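Local structure of hypothetical protein TT1561 (Thermus thermophilus, 1UF3) at residues A75-Y80 against P123-A128; I39-P44 against P70-A75; V5-A10 against Y212-L217. The protein is of unknown function but binds calcium and, as a member of the calcineurin-like metallophosphoesterase superfamily, is probably a phosphoesterase. One frame throughout, in Å; residues are numbered along the deposited sequence.

Contact 1: residues A75-Y80 against P123-A128; sequences APIWEY and PEEHEA. With CA (calcium ion), chain I.
In the calcineurin-like metallophosphoesterase fold, beside the calcium site of Ala75, Lys45 and Ala47, the start of helix 77-90 packs on the loop between strands 108-118 and 130-132, where Ile77 and Pro76 meet Glu125. Ile77 N gives its hydrogen to Glu125 O at 2.9 Å (N-H...O angle 154°). Pro76, which follows a cis peptide bond, adds a CA-H...O contact to the same oxygen, 3.2 Å from Pro76 CA. The Ile77 CG2 branch touches Glu125 CB at 3.6 Å, the two side chains crossing at a slant. Ile77 CG1 stands anti to its backbone N (chi1 -177°) and comes within 3.8 Å of Glu125 OE2, whose polar partner is the hydroxyl of Tyr131. A further calcium ion, not bound to this chain, lies about 4 Å from the Glu125 side chain, which packs on Glu125 of the second subunit. Ala75 CB turns to the loop and meets His126 O at 3.4 Å, while Ala75 O binds the site's calcium ion. Glu124 OE2 takes Glu127 N on its anti lone pair and His126 N from above the carboxylate plane. Glu79 OE2 accepts hydrogen bonds from two calcium-bound waters, the shorter 2.6 Å from water 1.

Contact 2: residues I39-P44 against P70-A75; sequences IGNLMP and PGPQDA. With CA (calcium ion), chain I.
Asp74 and Asn41 carry the polar part of this contact between two loops, each running from a parallel strand (35-39 or 66-69) to the following helix, at the C-terminal ends of these strands. Gly40-Asn41 and Gly71-Asp74 probably occupy the positions of the superfamily's GD and GNH(E/D) motifs. The carboxylate of Asp74 receives backbone hydrogens from both loops. Leu42 N bonds to OD2 and Met43 N to OD1 of Asp74, each at 3.1 Å and each on a syn lone pair. The anti lone pair of Asp74 OD2 takes Gly71 N at 2.6 Å, almost straight at 178°. Outside the two loops, the hydroxyl of Tyr52 is a further partner of Asp74 OD1.

A bond in the other direction also joins the loops: Gln73 N, in the type I turn Gly71-Asp74, reaches Asn41 OD1 at 2.7 Å from above the amide plane. Asn41 follows a cis peptide bond, and chi1 of -55° sets its CG against Gln73 CB.

Apolar contact is slighter, with Leu42 CD1 3.9 Å from Pro70 CA.

Close packing brings Gly40 CA to 3.7 Å from Gly71 N, and a CB on Gly40 would clash with that nitrogen. The Leu42 side chain crosses that of Asp74 at about a right angle.

Waters also take part. Water 4, a calcium ligand, donates to Pro44 O at 2.8 Å and weakly to Gln73 O. Water 5 accepts from Asn41 ND2 at 3.2 Å and weakly from Gln73 NE2.

Bonds to both oxygens fix the rotation of the buried Asp74 carboxylate and tie the two loops together through it.

Contact 3: residues V5-A10 against Y212-L217; sequences VRYILA and YSLLDL
Tyr7 lays its ring alongside the side chain of Asp216, both pointing the same way, the ring and carboxylate planes 58° apart. Asp216 CG, anti to its backbone N (chi1 176°), lies 3.5 Å from Tyr7 CE2. Next to them Arg6 crosses Asp216 at a slant in a salt bridge, Arg6 NH2 to Asp216 OD2 at 3.2 Å. The longer, weak bond from Arg6 NE goes to Asp216 OD1, which also accepts from Ala219 N. Arg6 NH2 has a second acceptor in Ala33 O of the third subunit, and Tyr7 CZ lies 3.4 Å above one face of the Arg6 guanidinium, offset toward its rim. An alanine in place of Arg6 would probably leave Asp216 without its opposite charge and take a hydrogen-bond donor from Ala33 of the third subunit. The backbones are antiparallel neighbours in a six-stranded mixed sheet, 211-216 lying between 7-12 and 221-226. Their segment axes run at 164°, and Ile8 and Leu215 form a hydrogen-bonded pair through Leu215 N to Ile8 O (2.8 Å) and Ile8 N to Leu215 O (3.0 Å). On the face opposite Tyr7, Ile8 CD1 meets Leu217 CD1 at 3.7 Å, near Leu183. On the Tyr7 face, Leu9 CD1 meets Tyr212 CD1 at 3.7 Å.

Overall arrangement
Contacts 1 and 2 form one region: their centres are about 10 Å apart, they share Ala75, and both touch the same calcium ion and its four waters. Tyr80 of contact 1 packs on contact 2, with Tyr80 OH 3.4 Å from Pro70 CD and Tyr80 CE1 3.7 Å from Leu42 CD2. Contact 3 lies on the other side of the chain's centre, with its centre about 29 Å from that of contact 1 and about 21 Å from that of contact 2. It closes the chain loop within which both are nested. A different calcium ion, probably the one bound by Gly32 and Asp34, lies about 5 Å from the Tyr7 side chain.

Contact 1: residues A75-Y80 against P123-A128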
ATOM      1  N   ALA A  75       7.409  27.018 -30.078  1.00 28.62           N
ATOM      2  CA  ALA A  75       7.474  26.799 -31.519  1.00 26.76           C
ATOM      3  C   ALA A  75       8.904  26.621 -32.068  1.00 26.65           C
ATOM      4  O   ALA A  75       9.891  27.055 -31.454  1.00 27.06           O
ATOM      5  CB  ALA A  75       6.760  27.963 -32.236  1.00 26.34           C
ATOM      6  N   PRO A  76       9.038  25.922 -33.205  1.00 24.75           N
ATOM      7  CA  PRO A  76       7.957  25.304 -33.980  1.00 25.51           C
ATOM      8  C   PRO A  76       7.292  24.145 -33.209  1.00 24.92           C
ATOM      9  O   PRO A  76       7.902  23.516 -32.341  1.00 23.35           O
ATOM     10  CB  PRO A  76       8.666  24.847 -35.256  1.00 23.26           C
ATOM     11  CG  PRO A  76      10.035  24.497 -34.749  1.00 25.74           C
ATOM     12  CD  PRO A  76      10.344  25.659 -33.830  1.00 25.53           C
ATOM     13  N   ILE A  77       6.036  23.893 -33.543  1.00 25.18           N
ATOM     14  CA  ILE A  77       5.227  22.867 -32.892  1.00 25.85           C
ATOM     15  C   ILE A  77       5.869  21.476 -32.886  1.00 25.54           C
ATOM     16  O   ILE A  77       5.790  20.747 -31.902  1.00 26.97           O
ATOM     17  CB  ILE A  77       3.820  22.796 -33.585  1.00 24.27           C
ATOM     18  CG1 ILE A  77       2.907  21.771 -32.894  1.00 24.45           C
ATOM     19  CG2 ILE A  77       3.988  22.413 -35.037  1.00 25.19           C
ATOM     20  CD1 ILE A  77       2.484  22.143 -31.499  1.00 22.39           C
ATOM     21  N   TRP A  78       6.528  21.124 -33.980  1.00 27.00           N
ATOM     22  CA  TRP A  78       7.130  19.807 -34.115  1.00 24.45           C
ATOM     23  C   TRP A  78       8.253  19.456 -33.164  1.00 24.97           C
ATOM     24  O   TRP A  78       8.498  18.263 -32.928  1.00 24.13           O
ATOM     25  CB  TRP A  78       7.566  19.595 -35.572  1.00 24.14           C
ATOM     26  CG  TRP A  78       6.449  19.874 -36.564  1.00 23.32           C
ATOM     27  CD1 TRP A  78       6.443  20.835 -37.528  1.00 21.86           C
ATOM     28  CD2 TRP A  78       5.202  19.157 -36.708  1.00 22.04           C
ATOM     29  NE1 TRP A  78       5.283  20.768 -38.260  1.00 23.89           N
ATOM     30  CE2 TRP A  78       4.504  19.749 -37.781  1.00 20.38           C
ATOM     31  CE3 TRP A  78       4.618  18.073 -36.037  1.00 22.00           C
ATOM     32  CZ2 TRP A  78       3.243  19.301 -38.207  1.00 21.56           C
ATOM     33  CZ3 TRP A  78       3.353  17.617 -36.461  1.00 19.80           C
ATOM     34  CH2 TRP A  78       2.685  18.235 -37.536  1.00 19.61           C
ATOM     35  N   GLU A  79       8.939  20.456 -32.607  1.00 22.77           N
ATOM     36  CA  GLU A  79      10.013  20.165 -31.657  1.00 24.35           C
ATOM     37  C   GLU A  79       9.407  19.736 -30.323  1.00 23.87           C
ATOM     38  O   GLU A  79       9.809  18.717 -29.729  1.00 23.48           O
ATOM     39  CB  GLU A  79      10.929  21.381 -31.449  1.00 25.97           C
ATOM     40  CG  GLU A  79      11.634  21.815 -32.731  1.00 31.18           C
ATOM     41  CD  GLU A  79      12.905  22.641 -32.492  1.00 33.30           C
ATOM     42  OE1 GLU A  79      13.648  22.814 -33.474  1.00 37.19           O
ATOM     43  OE2 GLU A  79      13.166  23.108 -31.355  1.00 34.20           O
ATOM     44  N   TYR A  80       8.459  20.533 -29.838  1.00 23.43           N
ATOM     45  CA  TYR A  80       7.745  20.204 -28.599  1.00 23.70           C
ATOM     46  C   TYR A  80       7.113  18.815 -28.818  1.00 21.99           C
ATOM     47  O   TYR A  80       7.299  17.911 -28.012  1.00 24.53           O
ATOM     48  CB  TYR A  80       6.632  21.243 -28.334  1.00 23.88           C
ATOM     49  CG  TYR A  80       5.438  20.766 -27.477  1.00 22.91           C
ATOM     50  CD1 TYR A  80       5.512  20.753 -26.081  1.00 23.73           C
ATOM     51  CD2 TYR A  80       4.244  20.351 -28.072  1.00 21.50           C
ATOM     52  CE1 TYR A  80       4.425  20.342 -25.293  1.00 24.09           C
ATOM     53  CE2 TYR A  80       3.139  19.938 -27.288  1.00 23.14           C
ATOM     54  CZ  TYR A  80       3.238  19.941 -25.903  1.00 23.94           C
ATOM     55  OH  TYR A  80       2.153  19.584 -25.109  1.00 26.34           O
ATOM     56  N   PRO A 123      -3.819  30.411 -38.720  1.00 30.73           N
ATOM     57  CA  PRO A 123      -3.105  29.544 -37.786  1.00 29.45           C
ATOM     58  C   PRO A 123      -1.608  29.703 -38.057  1.00 28.91           C
ATOM     59  O   PRO A 123      -1.212  29.985 -39.189  1.00 29.69           O
ATOM     60  CB  PRO A 123      -3.597  28.146 -38.161  1.00 29.96           C
ATOM     61  CG  PRO A 123      -4.980  28.392 -38.691  1.00 30.00           C
ATOM     62  CD  PRO A 123      -4.793  29.649 -39.526  1.00 30.05           C
ATOM     63  N   GLU A 124      -0.794  29.527 -37.023  1.00 28.38           N
ATOM     64  CA  GLU A 124       0.661  29.609 -37.127  1.00 27.95           C
ATOM     65  C   GLU A 124       1.261  28.590 -36.152  1.00 28.21           C
ATOM     66  O   GLU A 124       0.820  28.489 -34.994  1.00 27.96           O
ATOM     67  CB  GLU A 124       1.132  31.017 -36.747  1.00 28.49           C
ATOM     68  CG  GLU A 124       2.640  31.212 -36.633  1.00 28.72           C
ATOM     69  CD  GLU A 124       3.353  31.034 -37.956  1.00 27.60           C
ATOM     70  OE1 GLU A 124       2.758  31.362 -38.995  1.00 28.20           O
ATOM     71  OE2 GLU A 124       4.509  30.570 -37.953  1.00 31.56           O
ATOM     72  N   GLU A 125       2.261  27.836 -36.605  1.00 26.73           N
ATOM     73  CA  GLU A 125       2.913  26.852 -35.735  1.00 27.41           C
ATOM     74  C   GLU A 125       4.448  26.878 -35.809  1.00 28.68           C
ATOM     75  O   GLU A 125       5.124  26.067 -35.161  1.00 27.81           O
ATOM     76  CB  GLU A 125       2.410  25.432 -36.055  1.00 26.86           C
ATOM     77  CG  GLU A 125       0.904  25.249 -35.842  1.00 24.96           C
ATOM     78  CD  GLU A 125       0.500  23.787 -35.859  1.00 27.64           C
ATOM     79  OE1 GLU A 125       0.662  23.135 -36.918  1.00 24.43           O
ATOM     80  OE2 GLU A 125       0.021  23.298 -34.804  1.00 24.99           O
ATOM     81  N   HIS A 126       5.001  27.812 -36.580  1.00 28.35           N
ATOM     82  CA  HIS A 126       6.450  27.888 -36.700  1.00 29.41           C
ATOM     83  C   HIS A 126       7.108  29.066 -35.976  1.00 30.06           C
ATOM     84  O   HIS A 126       8.058  28.864 -35.215  1.00 28.54           O
ATOM     85  CB  HIS A 126       6.840  27.855 -38.178  1.00 29.63           C
ATOM     86  CG  HIS A 126       6.455  26.580 -38.859  1.00 30.57           C
ATOM     87  ND1 HIS A 126       5.163  26.310 -39.256  1.00 29.86           N
ATOM     88  CD2 HIS A 126       7.174  25.465 -39.129  1.00 31.05           C
ATOM     89  CE1 HIS A 126       5.101  25.082 -39.740  1.00 30.40           C
ATOM     90  NE2 HIS A 126       6.308  24.547 -39.674  1.00 30.12           N
ATOM     91  N   GLU A 127       6.613  30.281 -36.203  1.00 29.79           N
ATOM     92  CA  GLU A 127       7.162  31.460 -35.524  1.00 32.46           C
ATOM     93  C   GLU A 127       6.540  31.541 -34.122  1.00 30.91           C
ATOM     94  O   GLU A 127       7.093  32.152 -33.204  1.00 29.11           O
ATOM     95  CB  GLU A 127       6.820  32.731 -36.315  1.00 36.02           C
ATOM     96  CG  GLU A 127       7.203  32.677 -37.787  1.00 41.05           C
ATOM     97  CD  GLU A 127       6.518  33.766 -38.599  1.00 46.99           C
ATOM     98  OE1 GLU A 127       5.286  33.936 -38.442  1.00 49.72           O
ATOM     99  OE2 GLU A 127       7.197  34.447 -39.404  1.00 49.17           O
ATOM    100  N   ALA A 128       5.377  30.923 -33.971  1.00 28.47           N
ATOM    101  CA  ALA A 128       4.667  30.907 -32.694  1.00 28.23           C
ATOM    102  C   ALA A 128       3.559  29.858 -32.808  1.00 27.76           C
ATOM    103  O   ALA A 128       3.404  29.228 -33.854  1.00 27.69           O
ATOM    104  CB  ALA A 128       4.033  32.302 -32.420  1.00 25.91           C
TER
HETATM  105 CA    CA I 901      11.877  26.879 -30.228  1.00 29.86          CA
HETATM  106  O   HOH W   1      11.210  24.429 -30.168  1.00 26.08           O
HETATM  107  O   HOH W   2      13.339  25.875 -31.954  1.00 24.32           O
HETATM  108  O   HOH W   3      13.195  28.332 -32.229  1.00 31.71           O
HETATM  109  O   HOH W   4      10.761  26.867 -28.009  1.00 22.15           O

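Contact 2: residues I39-P44 against P70-A75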
ATOM      1  N   ILE A  39       0.672  23.816 -17.874  1.00 21.72           N
ATOM      2  CA  ILE A  39       0.361  24.686 -18.999  1.00 22.10           C
ATOM      3  C   ILE A  39       1.618  25.430 -19.450  1.00 22.13           C
ATOM      4  O   ILE A  39       2.372  25.900 -18.610  1.00 21.78           O
ATOM      5  CB  ILE A  39      -0.703  25.749 -18.590  1.00 21.68           C
ATOM      6  CG1 ILE A  39      -1.939  25.078 -17.966  1.00 23.29           C
ATOM      7  CG2 ILE A  39      -1.140  26.523 -19.810  1.00 21.68           C
ATOM      8  CD1 ILE A  39      -2.768  24.267 -18.962  1.00 22.36           C
ATOM      9  N   GLY A  40       1.834  25.549 -20.763  1.00 23.69           N
ATOM     10  CA  GLY A  40       3.018  26.251 -21.255  1.00 25.52           C
ATOM     11  C   GLY A  40       2.997  27.741 -20.903  1.00 27.79           C
ATOM     12  O   GLY A  40       2.091  28.191 -20.210  1.00 28.21           O
ATOM     13  N   ASN A  41       3.976  28.522 -21.358  1.00 27.59           N
ATOM     14  CA  ASN A  41       5.092  28.057 -22.184  1.00 27.45           C
ATOM     15  C   ASN A  41       6.011  27.147 -21.394  1.00 24.37           C
ATOM     16  O   ASN A  41       6.479  27.510 -20.321  1.00 26.08           O
ATOM     17  CB  ASN A  41       5.929  29.256 -22.686  1.00 28.19           C
ATOM     18  CG  ASN A  41       5.103  30.284 -23.429  1.00 28.65           C
ATOM     19  OD1 ASN A  41       4.522  29.999 -24.478  1.00 29.75           O
ATOM     20  ND2 ASN A  41       5.046  31.499 -22.887  1.00 29.25           N
ATOM     21  N   LEU A  42       6.271  25.952 -21.913  1.00 24.81           N
ATOM     22  CA  LEU A  42       7.184  25.061 -21.213  1.00 23.74           C
ATOM     23  C   LEU A  42       8.588  25.651 -21.354  1.00 23.84           C
ATOM     24  O   LEU A  42       9.363  25.679 -20.406  1.00 22.82           O
ATOM     25  CB  LEU A  42       7.189  23.664 -21.844  1.00 24.99           C
ATOM     26  CG  LEU A  42       6.028  22.689 -21.592  1.00 26.72           C
ATOM     27  CD1 LEU A  42       4.724  23.239 -22.147  1.00 21.79           C
ATOM     28  CD2 LEU A  42       6.374  21.352 -22.266  1.00 24.71           C
HETATM   29  N   MSE A  43       8.874  26.128 -22.562  1.00 25.97           N
HETATM   30  CA  MSE A  43      10.179  26.684 -22.949  1.00 27.60           C
HETATM   31  C   MSE A  43      10.019  28.024 -23.657  1.00 27.62           C
HETATM   32  O   MSE A  43       8.964  28.302 -24.238  1.00 27.76           O
HETATM   33  CB  MSE A  43      10.844  25.754 -23.977  1.00 31.46           C
HETATM   34  CG  MSE A  43      11.406  24.469 -23.456  1.00 34.23           C
HETATM   35 SE   MSE A  43      12.994  24.855 -22.514  1.00 44.89          SE
HETATM   36  CE  MSE A  43      12.831  23.487 -21.144  1.00 38.47           C
ATOM     37  N   PRO A  44      11.074  28.862 -23.645  1.00 27.31           N
ATOM     38  CA  PRO A  44      11.016  30.158 -24.327  1.00 26.20           C
ATOM     39  C   PRO A  44      11.147  29.808 -25.805  1.00 28.36           C
ATOM     40  O   PRO A  44      11.645  28.731 -26.144  1.00 27.29           O
ATOM     41  CB  PRO A  44      12.274  30.876 -23.839  1.00 27.99           C
ATOM     42  CG  PRO A  44      12.598  30.197 -22.548  1.00 29.23           C
ATOM     43  CD  PRO A  44      12.296  28.749 -22.840  1.00 26.02           C
ATOM     44  N   PRO A  70       1.185  23.086 -24.819  1.00 19.57           N
ATOM     45  CA  PRO A  70       2.238  24.072 -25.070  1.00 20.79           C
ATOM     46  C   PRO A  70       1.705  25.509 -25.019  1.00 22.33           C
ATOM     47  O   PRO A  70       0.484  25.737 -25.059  1.00 22.58           O
ATOM     48  CB  PRO A  70       2.724  23.680 -26.455  1.00 16.05           C
ATOM     49  CG  PRO A  70       1.418  23.301 -27.142  1.00 17.46           C
ATOM     50  CD  PRO A  70       0.663  22.516 -26.084  1.00 16.25           C
ATOM     51  N   GLY A  71       2.625  26.468 -24.923  1.00 24.03           N
ATOM     52  CA  GLY A  71       2.238  27.873 -24.897  1.00 24.19           C
ATOM     53  C   GLY A  71       2.513  28.545 -26.233  1.00 25.79           C
ATOM     54  O   GLY A  71       2.989  27.896 -27.176  1.00 26.99           O
ATOM     55  N   PRO A  72       2.225  29.852 -26.357  1.00 24.96           N
ATOM     56  CA  PRO A  72       2.465  30.557 -27.622  1.00 24.72           C
ATOM     57  C   PRO A  72       3.936  30.544 -28.080  1.00 22.77           C
ATOM     58  O   PRO A  72       4.211  30.637 -29.257  1.00 23.32           O
ATOM     59  CB  PRO A  72       1.953  31.980 -27.335  1.00 25.57           C
ATOM     60  CG  PRO A  72       0.918  31.751 -26.218  1.00 23.93           C
ATOM     61  CD  PRO A  72       1.600  30.737 -25.358  1.00 23.21           C
ATOM     62  N   GLN A  73       4.869  30.412 -27.152  1.00 24.98           N
ATOM     63  CA  GLN A  73       6.287  30.390 -27.502  1.00 27.67           C
ATOM     64  C   GLN A  73       6.945  29.002 -27.761  1.00 28.74           C
ATOM     65  O   GLN A  73       8.125  28.927 -28.121  1.00 25.90           O
ATOM     66  CB  GLN A  73       7.073  31.135 -26.423  1.00 28.71           C
ATOM     67  CG  GLN A  73       6.873  32.650 -26.447  1.00 31.11           C
ATOM     68  CD  GLN A  73       7.766  33.355 -25.441  1.00 32.00           C
ATOM     69  OE1 GLN A  73       8.968  33.111 -25.403  1.00 33.06           O
ATOM     70  NE2 GLN A  73       7.180  34.226 -24.617  1.00 32.43           N
ATOM     71  N   ASP A  74       6.188  27.920 -27.587  1.00 28.56           N
ATOM     72  CA  ASP A  74       6.715  26.567 -27.791  1.00 28.51           C
ATOM     73  C   ASP A  74       6.729  26.200 -29.275  1.00 28.80           C
ATOM     74  O   ASP A  74       6.149  25.186 -29.688  1.00 28.51           O
ATOM     75  CB  ASP A  74       5.871  25.551 -26.994  1.00 25.96           C
ATOM     76  CG  ASP A  74       6.122  25.628 -25.509  1.00 26.39           C
ATOM     77  OD1 ASP A  74       7.288  25.444 -25.080  1.00 27.09           O
ATOM     78  OD2 ASP A  74       5.156  25.874 -24.751  1.00 26.89           O
ATOM     79  N   ALA A  75       7.409  27.018 -30.078  1.00 28.62           N
ATOM     80  CA  ALA A  75       7.474  26.799 -31.519  1.00 26.76           C
ATOM     81  C   ALA A  75       8.904  26.621 -32.068  1.00 26.65           C
ATOM     82  O   ALA A  75       9.891  27.055 -31.454  1.00 27.06           O
ATOM     83  CB  ALA A  75       6.760  27.963 -32.236  1.00 26.34           C
TER
HETATM   84 CA    CA I 901      11.877  26.879 -30.228  1.00 29.86          CA
HETATM   85  O   HOH W   5       3.729  33.976 -24.355  1.00 38.82           O
HETATM   86  O   HOH W   4      10.761  26.867 -28.009  1.00 22.15           O
HETATM   87  O   HOH W   1      11.210  24.429 -30.168  1.00 26.08           O
HETATM   88  O   HOH W   2      13.339  25.875 -31.954  1.00 24.32           O
HETATM   89  O   HOH W   3      13.195  28.332 -32.229  1.00 31.71           O

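Contact 3: residues V5-A10 against Y212-L217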
ATOM      1  N   VAL A   5      -8.129  10.059  -9.174  1.00 19.77           N
ATOM      2  CA  VAL A   5      -7.502  11.361  -9.042  1.00 17.76           C
ATOM      3  C   VAL A   5      -8.392  12.318  -8.242  1.00 19.75           C
ATOM      4  O   VAL A   5      -9.526  12.563  -8.635  1.00 20.14           O
ATOM      5  CB  VAL A   5      -7.284  11.994 -10.407  1.00 16.96           C
ATOM      6  CG1 VAL A   5      -6.793  13.450 -10.224  1.00 15.72           C
ATOM      7  CG2 VAL A   5      -6.297  11.158 -11.210  1.00 17.12           C
ATOM      8  N   ARG A   6      -7.878  12.840  -7.132  1.00 20.56           N
ATOM      9  CA  ARG A   6      -8.613  13.806  -6.328  1.00 24.30           C
ATOM     10  C   ARG A   6      -7.828  15.118  -6.247  1.00 25.04           C
ATOM     11  O   ARG A   6      -8.415  16.197  -6.339  1.00 27.16           O
ATOM     12  CB  ARG A   6      -8.869  13.301  -4.897  1.00 25.71           C
ATOM     13  CG  ARG A   6      -9.598  14.365  -4.040  1.00 34.68           C
ATOM     14  CD  ARG A   6     -10.183  13.846  -2.703  1.00 37.21           C
ATOM     15  NE  ARG A   6     -10.644  14.970  -1.888  1.00 40.56           N
ATOM     16  CZ  ARG A   6     -10.873  14.934  -0.575  1.00 41.66           C
ATOM     17  NH1 ARG A   6     -10.702  13.811   0.113  1.00 37.82           N
ATOM     18  NH2 ARG A   6     -11.221  16.052   0.067  1.00 42.18           N
ATOM     19  N   TYR A   7      -6.507  15.014  -6.074  1.00 23.59           N
ATOM     20  CA  TYR A   7      -5.639  16.177  -5.974  1.00 22.34           C
ATOM     21  C   TYR A   7      -4.734  16.311  -7.176  1.00 22.56           C
ATOM     22  O   TYR A   7      -4.102  15.342  -7.605  1.00 23.68           O
ATOM     23  CB  TYR A   7      -4.798  16.098  -4.702  1.00 23.84           C
ATOM     24  CG  TYR A   7      -5.649  16.066  -3.473  1.00 24.75           C
ATOM     25  CD1 TYR A   7      -6.092  14.849  -2.934  1.00 23.49           C
ATOM     26  CD2 TYR A   7      -6.105  17.258  -2.900  1.00 23.82           C
ATOM     27  CE1 TYR A   7      -6.970  14.825  -1.858  1.00 25.86           C
ATOM     28  CE2 TYR A   7      -6.993  17.245  -1.832  1.00 27.11           C
ATOM     29  CZ  TYR A   7      -7.426  16.022  -1.316  1.00 27.22           C
ATOM     30  OH  TYR A   7      -8.336  16.016  -0.292  1.00 29.36           O
ATOM     31  N   ILE A   8      -4.682  17.516  -7.727  1.00 20.61           N
ATOM     32  CA  ILE A   8      -3.858  17.783  -8.888  1.00 18.89           C
ATOM     33  C   ILE A   8      -2.860  18.892  -8.607  1.00 22.41           C
ATOM     34  O   ILE A   8      -3.249  19.995  -8.175  1.00 22.01           O
ATOM     35  CB  ILE A   8      -4.710  18.208 -10.061  1.00 18.21           C
ATOM     36  CG1 ILE A   8      -5.707  17.107 -10.435  1.00 18.94           C
ATOM     37  CG2 ILE A   8      -3.848  18.555 -11.233  1.00 19.92           C
ATOM     38  CD1 ILE A   8      -6.769  17.646 -11.361  1.00 18.30           C
ATOM     39  N   LEU A   9      -1.577  18.593  -8.830  1.00 20.96           N
ATOM     40  CA  LEU A   9      -0.499  19.572  -8.669  1.00 22.07           C
ATOM     41  C   LEU A   9      -0.453  20.297 -10.024  1.00 21.62           C
ATOM     42  O   LEU A   9      -0.310  19.665 -11.088  1.00 21.71           O
ATOM     43  CB  LEU A   9       0.822  18.850  -8.378  1.00 23.29           C
ATOM     44  CG  LEU A   9       2.058  19.700  -8.098  1.00 23.46           C
ATOM     45  CD1 LEU A   9       1.795  20.598  -6.904  1.00 20.58           C
ATOM     46  CD2 LEU A   9       3.259  18.770  -7.831  1.00 22.12           C
ATOM     47  N   ALA A  10      -0.606  21.616  -9.994  1.00 19.27           N
ATOM     48  CA  ALA A  10      -0.656  22.402 -11.224  1.00 18.44           C
ATOM     49  C   ALA A  10       0.163  23.701 -11.232  1.00 17.88           C
ATOM     50  O   ALA A  10       0.441  24.278 -10.191  1.00 18.78           O
ATOM     51  CB  ALA A  10      -2.110  22.721 -11.543  1.00 17.66           C
ATOM     52  N   TYR A 212       2.667  27.764  -7.753  1.00 26.51           N
ATOM     53  CA  TYR A 212       1.930  26.554  -8.095  1.00 26.01           C
ATOM     54  C   TYR A 212       0.767  26.400  -7.121  1.00 25.45           C
ATOM     55  O   TYR A 212       0.707  27.072  -6.078  1.00 23.79           O
ATOM     56  CB  TYR A 212       2.841  25.313  -8.033  1.00 25.70           C
ATOM     57  CG  TYR A 212       3.238  24.935  -6.636  1.00 25.58           C
ATOM     58  CD1 TYR A 212       2.461  24.064  -5.878  1.00 24.06           C
ATOM     59  CD2 TYR A 212       4.364  25.496  -6.050  1.00 27.12           C
ATOM     60  CE1 TYR A 212       2.797  23.771  -4.560  1.00 25.14           C
ATOM     61  CE2 TYR A 212       4.716  25.211  -4.743  1.00 27.81           C
ATOM     62  CZ  TYR A 212       3.933  24.352  -3.997  1.00 26.62           C
ATOM     63  OH  TYR A 212       4.304  24.103  -2.693  1.00 26.34           O
ATOM     64  N   SER A 213      -0.145  25.503  -7.477  1.00 23.88           N
ATOM     65  CA  SER A 213      -1.318  25.199  -6.678  1.00 22.86           C
ATOM     66  C   SER A 213      -1.539  23.674  -6.616  1.00 23.02           C
ATOM     67  O   SER A 213      -1.117  22.920  -7.500  1.00 22.27           O
ATOM     68  CB  SER A 213      -2.570  25.828  -7.314  1.00 23.57           C
ATOM     69  OG  SER A 213      -2.510  27.250  -7.430  1.00 22.09           O
ATOM     70  N   LEU A 214      -2.194  23.233  -5.554  1.00 21.81           N
ATOM     71  CA  LEU A 214      -2.578  21.835  -5.402  1.00 21.35           C
ATOM     72  C   LEU A 214      -4.105  21.950  -5.351  1.00 20.83           C
ATOM     73  O   LEU A 214      -4.656  22.477  -4.373  1.00 21.59           O
ATOM     74  CB  LEU A 214      -2.056  21.236  -4.098  1.00 20.56           C
ATOM     75  CG  LEU A 214      -2.487  19.762  -3.915  1.00 22.53           C
ATOM     76  CD1 LEU A 214      -1.728  18.851  -4.919  1.00 20.81           C
ATOM     77  CD2 LEU A 214      -2.201  19.318  -2.494  1.00 20.94           C
ATOM     78  N   LEU A 215      -4.774  21.530  -6.417  1.00 19.35           N
ATOM     79  CA  LEU A 215      -6.222  21.598  -6.471  1.00 20.25           C
ATOM     80  C   LEU A 215      -6.892  20.382  -5.841  1.00 22.52           C
ATOM     81  O   LEU A 215      -6.451  19.238  -6.034  1.00 21.45           O
ATOM     82  CB  LEU A 215      -6.735  21.697  -7.905  1.00 19.33           C
ATOM     83  CG  LEU A 215      -5.976  22.210  -9.125  1.00 25.08           C
ATOM     84  CD1 LEU A 215      -7.012  22.728 -10.082  1.00 19.36           C
ATOM     85  CD2 LEU A 215      -4.939  23.262  -8.790  1.00 18.24           C
ATOM     86  N   ASP A 216      -7.958  20.638  -5.090  1.00 20.57           N
ATOM     87  CA  ASP A 216      -8.752  19.583  -4.477  1.00 20.48           C
ATOM     88  C   ASP A 216     -10.002  19.532  -5.354  1.00 23.10           C
ATOM     89  O   ASP A 216     -10.929  20.346  -5.187  1.00 23.19           O
ATOM     90  CB  ASP A 216      -9.132  19.945  -3.029  1.00 20.28           C
ATOM     91  CG  ASP A 216     -10.049  18.903  -2.390  1.00 17.30           C
ATOM     92  OD1 ASP A 216     -10.743  18.208  -3.139  1.00 19.62           O
ATOM     93  OD2 ASP A 216     -10.072  18.776  -1.156  1.00 17.41           O
ATOM     94  N   LEU A 217     -10.023  18.600  -6.300  1.00 24.01           N
ATOM     95  CA  LEU A 217     -11.138  18.463  -7.230  1.00 25.62           C
ATOM     96  C   LEU A 217     -12.516  18.353  -6.628  1.00 25.63           C
ATOM     97  O   LEU A 217     -13.449  18.987  -7.106  1.00 26.27           O
ATOM     98  CB  LEU A 217     -10.940  17.252  -8.140  1.00 28.31           C
ATOM     99  CG  LEU A 217     -10.164  17.442  -9.432  1.00 29.26           C
ATOM    100  CD1 LEU A 217      -9.889  16.079 -10.047  1.00 30.58           C
ATOM    101  CD2 LEU A 217     -10.970  18.317 -10.391  1.00 31.47           C
TER